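CD38 molecule (Bos taurus, PDB 3GH3) belongs to the ADP-ribosyl cyclase family, and its fold includes a four-stranded parallel beta-sheet flanked by helices. Local coordinates at residues N163-V168 with P193-E198; E174-S179 with G215-K220; W200-T205 with D236-D241. All coordinates share one frame; numbering follows the deposited sequence.

Contact 1 (N163-V168 with P193-E198); sequences NTVRVV and PQVELE
Val165 and Leu197 lie on neighbouring parallel strands, and their contact is main-chain pairing between the two inner strands of the four-stranded sheet, 164-170 and 196-203. Together with helix 182-187 these strands form a beta-alpha-beta unit. The short segments run at 29° to one another, and the bonds step along them in the parallel pattern. Glu196 N reaches Asn163 O at 3.1 Å. Next, Val165 N meets Glu196 O at 2.8 Å. Glu198 N then bonds to Val165 O at 2.9 Å, and Val167 N to Glu198 O at 2.9 Å. Around Val165 and Leu197 the packing is apolar: Val165 CG1 meets Val195 CG1 at 3.9 Å, the two side chains crossing at about a right angle, and Val167 CG1 lies 4.0 Å from Leu197 CD1.

The face opposite Val165 and Leu197 bears Thr164, Arg166, Glu196 and Glu198. With its CG opposite the carbonyl carbon (chi1 -62°) and the chain extended beyond, Glu198 brings OE2 within 3.7 Å of Thr164 CG2. Its stem runs beside that of Arg166, pointing the same way, but Arg166 NE stays 4.8 Å from Glu198 OE1, and the guanidinium and carboxylate planes are nearly perpendicular. Arg233 on strand 231-239 instead forms salt bridges with both Glu198 and Glu196. The two faces therefore differ in chemistry: valine and leucine branches pack together on one, while on the other two carboxylates share an arginine, which should offset their mutual repulsion.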
loop_
_atom_site.group_PDB
_atom_site.type_symbol
_atom_site.label_atom_id
_atom_site.label_comp_id
_atom_site.label_asym_id
_atom_site.label_seq_id
_atom_site.Cartn_x
_atom_site.Cartn_y
_atom_site.Cartn_z
ATOM N N ASN A 163 8.367 -17.436 -0.132
ATOM C CA ASN A 163 8.882 -17.895 1.162
ATOM C C ASN A 163 8.129 -17.227 2.333
ATOM O O ASN A 163 6.915 -17.086 2.277
ATOM C CB ASN A 163 10.406 -17.726 1.252
ATOM C CG ASN A 163 11.155 -18.593 0.219
ATOM O OD1 ASN A 163 10.586 -19.510 -0.356
ATOM N ND2 ASN A 163 12.422 -18.291 -0.010
ATOM N N THR A 164 8.836 -16.805 3.372
ATOM C CA THR A 164 8.151 -16.258 4.544
ATOM C C THR A 164 7.836 -14.776 4.398
ATOM O O THR A 164 8.695 -13.988 4.003
ATOM C CB THR A 164 8.951 -16.510 5.835
ATOM O OG1 THR A 164 9.020 -17.920 6.062
ATOM C CG2 THR A 164 8.259 -15.864 7.023
ATOM N N VAL A 165 6.587 -14.414 4.680
ATOM C CA VAL A 165 6.171 -13.015 4.651
ATOM C C VAL A 165 5.650 -12.678 6.041
ATOM O O VAL A 165 5.193 -13.555 6.760
ATOM C CB VAL A 165 5.056 -12.751 3.609
ATOM C CG1 VAL A 165 5.433 -13.344 2.255
ATOM C CG2 VAL A 165 3.752 -13.353 4.063
ATOM N N ARG A 166 5.754 -11.418 6.425
ATOM C CA ARG A 166 5.255 -10.989 7.726
ATOM C C ARG A 166 4.191 -9.915 7.578
ATOM O O ARG A 166 4.265 -9.097 6.672
ATOM C CB ARG A 166 6.412 -10.483 8.569
ATOM C CG ARG A 166 7.152 -11.613 9.243
ATOM C CD ARG A 166 8.558 -11.230 9.604
ATOM N NE ARG A 166 9.430 -11.244 8.440
ATOM C CZ ARG A 166 10.726 -11.523 8.495
ATOM N NH1 ARG A 166 11.288 -11.821 9.660
ATOM N NH2 ARG A 166 11.454 -11.512 7.388
ATOM N N VAL A 167 3.188 -9.925 8.455
ATOM C CA VAL A 167 2.211 -8.851 8.472
ATOM C C VAL A 167 2.208 -8.270 9.880
ATOM O O VAL A 167 2.245 -9.015 10.872
ATOM C CB VAL A 167 0.807 -9.303 8.018
ATOM C CG1 VAL A 167 0.221 -10.355 8.947
ATOM C CG2 VAL A 167 -0.119 -8.120 7.941
ATOM N N VAL A 168 2.251 -6.944 9.960
ATOM C CA VAL A 168 2.229 -6.260 11.255
ATOM C C VAL A 168 0.831 -5.707 11.503
ATOM O O VAL A 168 0.358 -4.871 10.746
ATOM C CB VAL A 168 3.229 -5.120 11.306
ATOM C CG1 VAL A 168 3.133 -4.393 12.691
ATOM C CG2 VAL A 168 4.639 -5.644 11.047
ATOM N N PRO A 193 0.469 -20.269 -3.047
ATOM C CA PRO A 193 0.636 -21.386 -2.110
ATOM C C PRO A 193 2.104 -21.573 -1.770
ATOM O O PRO A 193 2.959 -21.228 -2.584
ATOM C CB PRO A 193 0.136 -22.596 -2.904
ATOM C CG PRO A 193 0.122 -22.165 -4.331
ATOM C CD PRO A 193 -0.082 -20.692 -4.348
ATOM N N GLN A 194 2.390 -22.113 -0.594
ATOM C CA GLN A 194 3.766 -22.379 -0.198
ATOM C C GLN A 194 4.423 -21.164 0.432
ATOM O O GLN A 194 5.449 -21.296 1.091
ATOM C CB GLN A 194 4.590 -22.955 -1.369
ATOM C CG GLN A 194 5.938 -22.285 -1.656
ATOM C CD GLN A 194 5.995 -21.612 -3.033
ATOM O OE1 GLN A 194 6.439 -22.218 -4.027
ATOM N NE2 GLN A 194 5.549 -20.355 -3.095
ATOM N N VAL A 195 3.826 -19.986 0.235
ATOM C CA VAL A 195 4.153 -18.834 1.072
ATOM C C VAL A 195 3.791 -19.184 2.513
ATOM O O VAL A 195 2.831 -19.923 2.761
ATOM C CB VAL A 195 3.396 -17.563 0.615
ATOM C CG1 VAL A 195 3.282 -16.535 1.750
ATOM C CG2 VAL A 195 4.094 -16.954 -0.588
ATOM N N GLU A 196 4.583 -18.682 3.452
ATOM C CA GLU A 196 4.302 -18.826 4.869
ATOM C C GLU A 196 4.141 -17.430 5.479
ATOM O O GLU A 196 5.053 -16.613 5.415
ATOM C CB GLU A 196 5.442 -19.569 5.563
ATOM C CG GLU A 196 5.583 -21.016 5.105
ATOM C CD GLU A 196 6.445 -21.851 6.036
ATOM O OE1 GLU A 196 6.852 -21.345 7.105
ATOM O OE2 GLU A 196 6.713 -23.020 5.694
ATOM N N LEU A 197 2.984 -17.167 6.062
ATOM C CA LEU A 197 2.709 -15.857 6.628
ATOM C C LEU A 197 2.815 -15.885 8.148
ATOM O O LEU A 197 2.194 -16.727 8.815
ATOM C CB LEU A 197 1.316 -15.404 6.217
ATOM C CG LEU A 197 0.779 -14.088 6.784
ATOM C CD1 LEU A 197 1.495 -12.933 6.168
ATOM C CD2 LEU A 197 -0.703 -13.967 6.494
ATOM N N GLU A 198 3.602 -14.961 8.685
ATOM C CA GLU A 198 3.693 -14.766 10.121
ATOM C C GLU A 198 3.026 -13.433 10.468
ATOM O O GLU A 198 3.445 -12.393 9.974
ATOM C CB GLU A 198 5.159 -14.762 10.547
ATOM C CG GLU A 198 5.877 -16.064 10.267
ATOM C CD GLU A 198 7.347 -16.023 10.639
ATOM O OE1 GLU A 198 7.832 -14.941 11.042
ATOM O OE2 GLU A 198 8.016 -17.076 10.529
#

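Contact 2 (E174-S179 with G215-K220); sequences ENAFDS and GSSIRK
The hydroxyl of Ser217 meets the loop main chain: Phe177 N donates to Ser217 OG at 3.2 Å with an N-H...O angle of 163°. Further along the helix, Lys220 NZ donates to Ser179 OG at 2.8 Å. The lysine chain is extended except for a bend at chi3 (75°), which carries the ammonium group across to the serine. The Phe177 ring lies to one side of these two bonds. Its CG lies opposite the backbone N (chi1 175°), sending the ring in beside the helix, where Lys220 CB approaches the ring edge at 4.0 Å from CE2. Asn175 lays its amide alongside Ser217, with ND2 3.6 Å from Ser217 CB.

A water accepts from Ser217 N at 2.9 Å, and more weakly from Asn175 ND2, occupying a backbone N-H in the first helical turn. In the second shell, Asp211 OD2 bonds to both Ser217 OG and Ala176 N. Phe177 also packs on Leu221 and Ile224, while Ala176 and Ile218 rest on Leu169 and Leu201 of the sheet. Gly215 is the N-cap of helix 216-228. The arrangement is a loop following one parallel strand, docked on the first turn of a helix that packs on the sheet, in an alpha/beta fold.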
loop_
_atom_site.group_PDB
_atom_site.type_symbol
_atom_site.label_atom_id
_atom_site.label_comp_id
_atom_site.label_asym_id
_atom_site.label_seq_id
_atom_site.Cartn_x
_atom_site.Cartn_y
_atom_site.Cartn_z
ATOM N N GLU A 174 -9.950 -3.358 18.263
ATOM C CA GLU A 174 -10.927 -4.402 18.516
ATOM C C GLU A 174 -10.718 -5.535 17.529
ATOM O O GLU A 174 -10.696 -6.713 17.906
ATOM C CB GLU A 174 -12.347 -3.847 18.387
ATOM C CG GLU A 174 -12.716 -2.868 19.484
ATOM C CD GLU A 174 -12.568 -3.471 20.870
ATOM O OE1 GLU A 174 -11.747 -2.959 21.663
ATOM O OE2 GLU A 174 -13.267 -4.466 21.162
ATOM N N ASN A 175 -10.567 -5.173 16.262
ATOM C CA ASN A 175 -10.247 -6.165 15.251
ATOM C C ASN A 175 -8.926 -5.866 14.549
ATOM O O ASN A 175 -8.826 -4.938 13.749
ATOM C CB ASN A 175 -11.401 -6.289 14.266
ATOM C CG ASN A 175 -12.702 -6.626 14.961
ATOM O OD1 ASN A 175 -13.621 -5.808 15.013
ATOM N ND2 ASN A 175 -12.766 -7.815 15.545
ATOM N N ALA A 176 -7.912 -6.664 14.866
ATOM C CA ALA A 176 -6.584 -6.470 14.284
ATOM C C ALA A 176 -6.629 -6.750 12.793
ATOM O O ALA A 176 -5.897 -6.136 12.026
ATOM C CB ALA A 176 -5.553 -7.367 14.966
ATOM N N PHE A 177 -7.491 -7.678 12.389
ATOM C CA PHE A 177 -7.642 -7.994 10.977
ATOM C C PHE A 177 -8.979 -7.488 10.488
ATOM O O PHE A 177 -10.025 -7.843 11.023
ATOM C CB PHE A 177 -7.548 -9.492 10.717
ATOM C CG PHE A 177 -7.831 -9.866 9.284
ATOM C CD1 PHE A 177 -6.910 -9.575 8.292
ATOM C CD2 PHE A 177 -9.015 -10.501 8.926
ATOM C CE1 PHE A 177 -7.164 -9.908 6.950
ATOM C CE2 PHE A 177 -9.273 -10.836 7.590
ATOM C CZ PHE A 177 -8.347 -10.546 6.610
ATOM N N ASP A 178 -8.932 -6.648 9.470
ATOM C CA ASP A 178 -10.134 -6.063 8.897
ATOM C C ASP A 178 -10.326 -6.683 7.519
ATOM O O ASP A 178 -9.540 -6.410 6.620
ATOM C CB ASP A 178 -9.926 -4.554 8.773
ATOM C CG ASP A 178 -11.095 -3.843 8.120
ATOM O OD1 ASP A 178 -12.010 -4.514 7.590
ATOM O OD2 ASP A 178 -11.089 -2.592 8.134
ATOM N N SER A 179 -11.362 -7.509 7.354
ATOM C CA SER A 179 -11.557 -8.249 6.106
ATOM C C SER A 179 -11.728 -7.337 4.891
ATOM O O SER A 179 -11.506 -7.765 3.758
ATOM C CB SER A 179 -12.751 -9.209 6.219
ATOM O OG SER A 179 -13.941 -8.494 6.493
ATOM N N GLY A 215 -8.695 -14.585 18.662
ATOM C CA GLY A 215 -9.929 -13.823 18.540
ATOM C C GLY A 215 -10.661 -14.069 17.237
ATOM O O GLY A 215 -10.208 -14.856 16.400
ATOM N N SER A 216 -11.786 -13.380 17.055
ATOM C CA SER A 216 -12.624 -13.584 15.868
ATOM C C SER A 216 -12.029 -13.069 14.551
ATOM O O SER A 216 -12.119 -13.753 13.531
ATOM C CB SER A 216 -14.026 -12.990 16.073
ATOM O OG SER A 216 -13.961 -11.625 16.444
ATOM N N SER A 217 -11.446 -11.870 14.561
ATOM C CA SER A 217 -10.940 -11.286 13.315
ATOM C C SER A 217 -9.809 -12.139 12.732
ATOM O O SER A 217 -9.740 -12.338 11.516
ATOM C CB SER A 217 -10.514 -9.821 13.498
ATOM O OG SER A 217 -9.234 -9.713 14.096
ATOM N N ILE A 218 -8.947 -12.678 13.598
ATOM C CA ILE A 218 -7.857 -13.549 13.133
ATOM C C ILE A 218 -8.357 -14.888 12.580
ATOM O O ILE A 218 -7.746 -15.461 11.676
ATOM C CB ILE A 218 -6.799 -13.781 14.219
ATOM C CG1 ILE A 218 -5.999 -12.499 14.460
ATOM C CG2 ILE A 218 -5.878 -14.937 13.844
ATOM C CD1 ILE A 218 -4.984 -12.183 13.360
ATOM N N ARG A 219 -9.473 -15.388 13.107
ATOM C CA ARG A 219 -10.112 -16.561 12.512
ATOM C C ARG A 219 -10.488 -16.304 11.045
ATOM O O ARG A 219 -10.405 -17.199 10.203
ATOM C CB ARG A 219 -11.351 -16.987 13.324
ATOM C CG ARG A 219 -11.027 -17.711 14.630
ATOM C CD ARG A 219 -12.221 -18.500 15.191
ATOM N NE ARG A 219 -13.254 -17.647 15.778
ATOM C CZ ARG A 219 -13.193 -17.133 17.005
ATOM N NH1 ARG A 219 -12.143 -17.373 17.778
ATOM N NH2 ARG A 219 -14.182 -16.374 17.460
ATOM N N LYS A 220 -10.894 -15.078 10.729
ATOM C CA LYS A 220 -11.231 -14.741 9.347
ATOM C C LYS A 220 -9.986 -14.791 8.467
ATOM O O LYS A 220 -10.015 -15.329 7.357
ATOM C CB LYS A 220 -11.907 -13.369 9.262
ATOM C CG LYS A 220 -13.322 -13.347 9.868
ATOM C CD LYS A 220 -13.929 -11.953 9.854
ATOM C CE LYS A 220 -14.388 -11.567 8.457
ATOM N NZ LYS A 220 -15.073 -10.247 8.431
HETATM O O HOH W 1 -11.340 -10.115 16.914
#

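Contact 3 (W200-T205 with D236-D241); sequences WLVHDT and DNLSRD. With NAG (2-acetamido-2-deoxy-beta-D-glucopyranose), chain C.
Leu238 touches four successive residues, Trp200 to His203. Its CD1 meets the Trp200 ring obliquely, 4.0 Å from CE3, and its CD2 lies 3.3 Å from Leu201 O. Its carbonyl O takes a CA-H...O contact from Val202 CA at 3.4 Å and accepts from His203 N at 3.0 Å. Phe243 touches both Leu238 and Trp200.

His203 turns its imidazole over the opposing chain: CG stands between its own N and carbonyl carbon (chi1 66°), bringing the ring against the Leu238 main chain. One face receives Ser239 CB in a CH-pi contact, 4.1 Å from the ring centroid and 28° off the normal. Near the ring plane, ND1 donates to Asp204 O at 2.8 Å, which restrains the ring's rotation and places a proton on ND1.

These strands, with helix 216-228 between them, form a beta-alpha-beta unit at the edge of the parallel sheet, but the ladder is loose here.

Ser239 is the N-cap residue of helix 240-244, though its side chain makes no capping bond. A water accepting from Asp241 N at 2.8 Å also bonds to Thr205 OG1. Asp204 OD1 accepts from N2 of the NAG sugar at 2.8 Å, while OD2 forms a salt bridge with Lys207.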
loop_
_atom_site.group_PDB
_atom_site.type_symbol
_atom_site.label_atom_id
_atom_site.label_comp_id
_atom_site.label_asym_id
_atom_site.label_seq_id
_atom_site.Cartn_x
_atom_site.Cartn_y
_atom_site.Cartn_z
ATOM N N TRP A 200 2.083 -10.580 13.325
ATOM C CA TRP A 200 2.467 -10.026 14.625
ATOM C C TRP A 200 1.420 -9.010 15.079
ATOM O O TRP A 200 1.161 -8.023 14.379
ATOM C CB TRP A 200 3.832 -9.342 14.505
ATOM C CG TRP A 200 4.944 -10.308 14.212
ATOM C CD1 TRP A 200 5.397 -10.703 12.982
ATOM C CD2 TRP A 200 5.741 -10.998 15.173
ATOM N NE1 TRP A 200 6.431 -11.602 13.128
ATOM C CE2 TRP A 200 6.662 -11.796 14.464
ATOM C CE3 TRP A 200 5.771 -11.013 16.567
ATOM C CZ2 TRP A 200 7.591 -12.605 15.103
ATOM C CZ3 TRP A 200 6.698 -11.817 17.201
ATOM C CH2 TRP A 200 7.594 -12.601 16.467
ATOM N N LEU A 201 0.787 -9.258 16.227
ATOM C CA LEU A 201 -0.213 -8.339 16.766
ATOM C C LEU A 201 0.414 -7.543 17.901
ATOM O O LEU A 201 0.639 -8.074 18.998
ATOM C CB LEU A 201 -1.439 -9.094 17.289
ATOM C CG LEU A 201 -2.490 -9.470 16.246
ATOM C CD1 LEU A 201 -1.894 -10.430 15.252
ATOM C CD2 LEU A 201 -3.712 -10.107 16.902
ATOM N N VAL A 202 0.710 -6.285 17.622
ATOM C CA VAL A 202 1.478 -5.462 18.540
ATOM C C VAL A 202 0.577 -4.403 19.161
ATOM O O VAL A 202 -0.113 -3.683 18.438
ATOM C CB VAL A 202 2.631 -4.799 17.781
ATOM C CG1 VAL A 202 3.573 -4.062 18.749
ATOM C CG2 VAL A 202 3.381 -5.862 16.982
ATOM N N HIS A 203 0.573 -4.318 20.495
ATOM C CA HIS A 203 -0.250 -3.335 21.193
ATOM C C HIS A 203 0.569 -2.140 21.673
ATOM O O HIS A 203 1.795 -2.211 21.785
ATOM C CB HIS A 203 -0.988 -3.984 22.375
ATOM C CG HIS A 203 -0.079 -4.443 23.465
ATOM N ND1 HIS A 203 0.411 -3.592 24.435
ATOM C CD2 HIS A 203 0.445 -5.664 23.738
ATOM C CE1 HIS A 203 1.201 -4.267 25.250
ATOM N NE2 HIS A 203 1.239 -5.526 24.850
ATOM N N ASP A 204 -0.127 -1.037 21.943
ATOM C CA ASP A 204 0.492 0.178 22.456
ATOM C C ASP A 204 1.216 -0.062 23.782
ATOM O O ASP A 204 0.729 -0.790 24.650
ATOM C CB ASP A 204 -0.574 1.251 22.672
ATOM C CG ASP A 204 -1.343 1.585 21.406
ATOM O OD1 ASP A 204 -0.812 1.346 20.300
ATOM O OD2 ASP A 204 -2.480 2.098 21.522
ATOM N N THR A 205 2.370 0.578 23.950
ATOM C CA THR A 205 3.138 0.434 25.181
ATOM C C THR A 205 2.338 0.911 26.393
ATOM O O THR A 205 1.704 1.966 26.353
ATOM C CB THR A 205 4.447 1.223 25.108
ATOM O OG1 THR A 205 5.147 0.861 23.909
ATOM C CG2 THR A 205 5.320 0.928 26.327
ATOM N N ASP A 236 1.282 -12.782 19.365
ATOM C CA ASP A 236 0.588 -11.626 19.935
ATOM C C ASP A 236 1.098 -11.253 21.336
ATOM O O ASP A 236 2.142 -11.728 21.785
ATOM C CB ASP A 236 -0.925 -11.863 19.973
ATOM C CG ASP A 236 -1.314 -13.044 20.859
ATOM O OD1 ASP A 236 -0.462 -13.511 21.645
ATOM O OD2 ASP A 236 -2.472 -13.509 20.767
ATOM N N ASN A 237 0.350 -10.390 22.007
ATOM C CA ASN A 237 0.687 -9.975 23.361
ATOM C C ASN A 237 2.115 -9.455 23.508
ATOM O O ASN A 237 2.890 -9.950 24.337
ATOM C CB ASN A 237 0.451 -11.127 24.339
ATOM C CG ASN A 237 0.249 -10.638 25.760
ATOM O OD1 ASN A 237 0.186 -9.433 26.000
ATOM N ND2 ASN A 237 0.150 -11.564 26.704
ATOM N N LEU A 238 2.480 -8.476 22.688
ATOM C CA LEU A 238 3.769 -7.811 22.849
ATOM C C LEU A 238 3.641 -6.378 22.396
ATOM O O LEU A 238 2.765 -6.051 21.589
ATOM C CB LEU A 238 4.868 -8.532 22.066
ATOM C CG LEU A 238 4.889 -8.398 20.543
ATOM C CD1 LEU A 238 6.164 -9.020 19.986
ATOM C CD2 LEU A 238 3.660 -9.057 19.933
ATOM N N SER A 239 4.491 -5.506 22.924
ATOM C CA SER A 239 4.426 -4.106 22.519
ATOM C C SER A 239 5.604 -3.752 21.635
ATOM O O SER A 239 6.415 -4.616 21.298
ATOM C CB SER A 239 4.368 -3.176 23.735
ATOM O OG SER A 239 5.536 -3.299 24.516
ATOM N N ARG A 240 5.714 -2.470 21.316
ATOM C CA ARG A 240 6.686 -1.947 20.354
ATOM C C ARG A 240 8.143 -2.311 20.643
ATOM O O ARG A 240 8.847 -2.796 19.755
ATOM C CB ARG A 240 6.512 -0.423 20.246
ATOM C CG ARG A 240 7.558 0.305 19.416
ATOM C CD ARG A 240 7.256 1.806 19.339
ATOM N NE ARG A 240 8.361 2.550 18.741
ATOM C CZ ARG A 240 8.427 2.895 17.459
ATOM N NH1 ARG A 240 7.445 2.567 16.629
ATOM N NH2 ARG A 240 9.477 3.568 17.004
ATOM N N ASP A 241 8.608 -2.095 21.874
ATOM C CA ASP A 241 10.007 -2.383 22.186
ATOM C C ASP A 241 10.353 -3.846 21.962
ATOM O O ASP A 241 11.378 -4.170 21.350
ATOM C CB ASP A 241 10.368 -1.965 23.616
ATOM C CG ASP A 241 10.736 -0.495 23.720
ATOM O OD1 ASP A 241 10.528 0.234 22.727
ATOM O OD2 ASP A 241 11.237 -0.071 24.787
HETATM C C1 NAG C . -2.924 1.119 16.674
HETATM C C2 NAG C . -1.525 1.752 16.762
HETATM C C3 NAG C . -1.514 3.134 17.410
HETATM C C4 NAG C . -2.668 4.004 16.920
HETATM C C5 NAG C . -3.962 3.211 16.971
HETATM C C6 NAG C . -5.153 4.045 16.522
HETATM C C7 NAG C . 0.357 0.242 16.959
HETATM C C8 NAG C . 1.243 -0.562 17.875
HETATM N N2 NAG C . -0.672 0.859 17.515
HETATM O O3 NAG C . -0.287 3.774 17.178
HETATM O O4 NAG C . -2.739 5.130 17.774
HETATM O O5 NAG C . -3.855 2.061 16.162
HETATM O O6 NAG C . -5.013 4.324 15.149
HETATM O O7 NAG C . 0.587 0.319 15.756
HETATM O O HOH W 2 -0.623 -7.538 21.404
HETATM O O HOH W 3 7.367 -1.067 24.206
#

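Following the chain, contact 1 opens on strand 164-170 and contact 2 on the loop just after it. Contact 1 closes first, when strand 196-203 returns past helix 182-187 to pair with 164-170. Contact 3 opens further along that returning strand before helix 216-228 closes contact 2, and it closes at the end of strand 231-239. Contact 2 therefore crosses both others, whereas contacts 1 and 3 are in series. Strand 196-203 serves both sheet contacts, and Val167 O probably accepts from Trp200 N where they meet. Leu201 joins contact 3 to contact 2 by packing against Ala176 and Ile218. Together they join three adjacent strands edge to edge and dock helix 216-228 through the loop after the first of them.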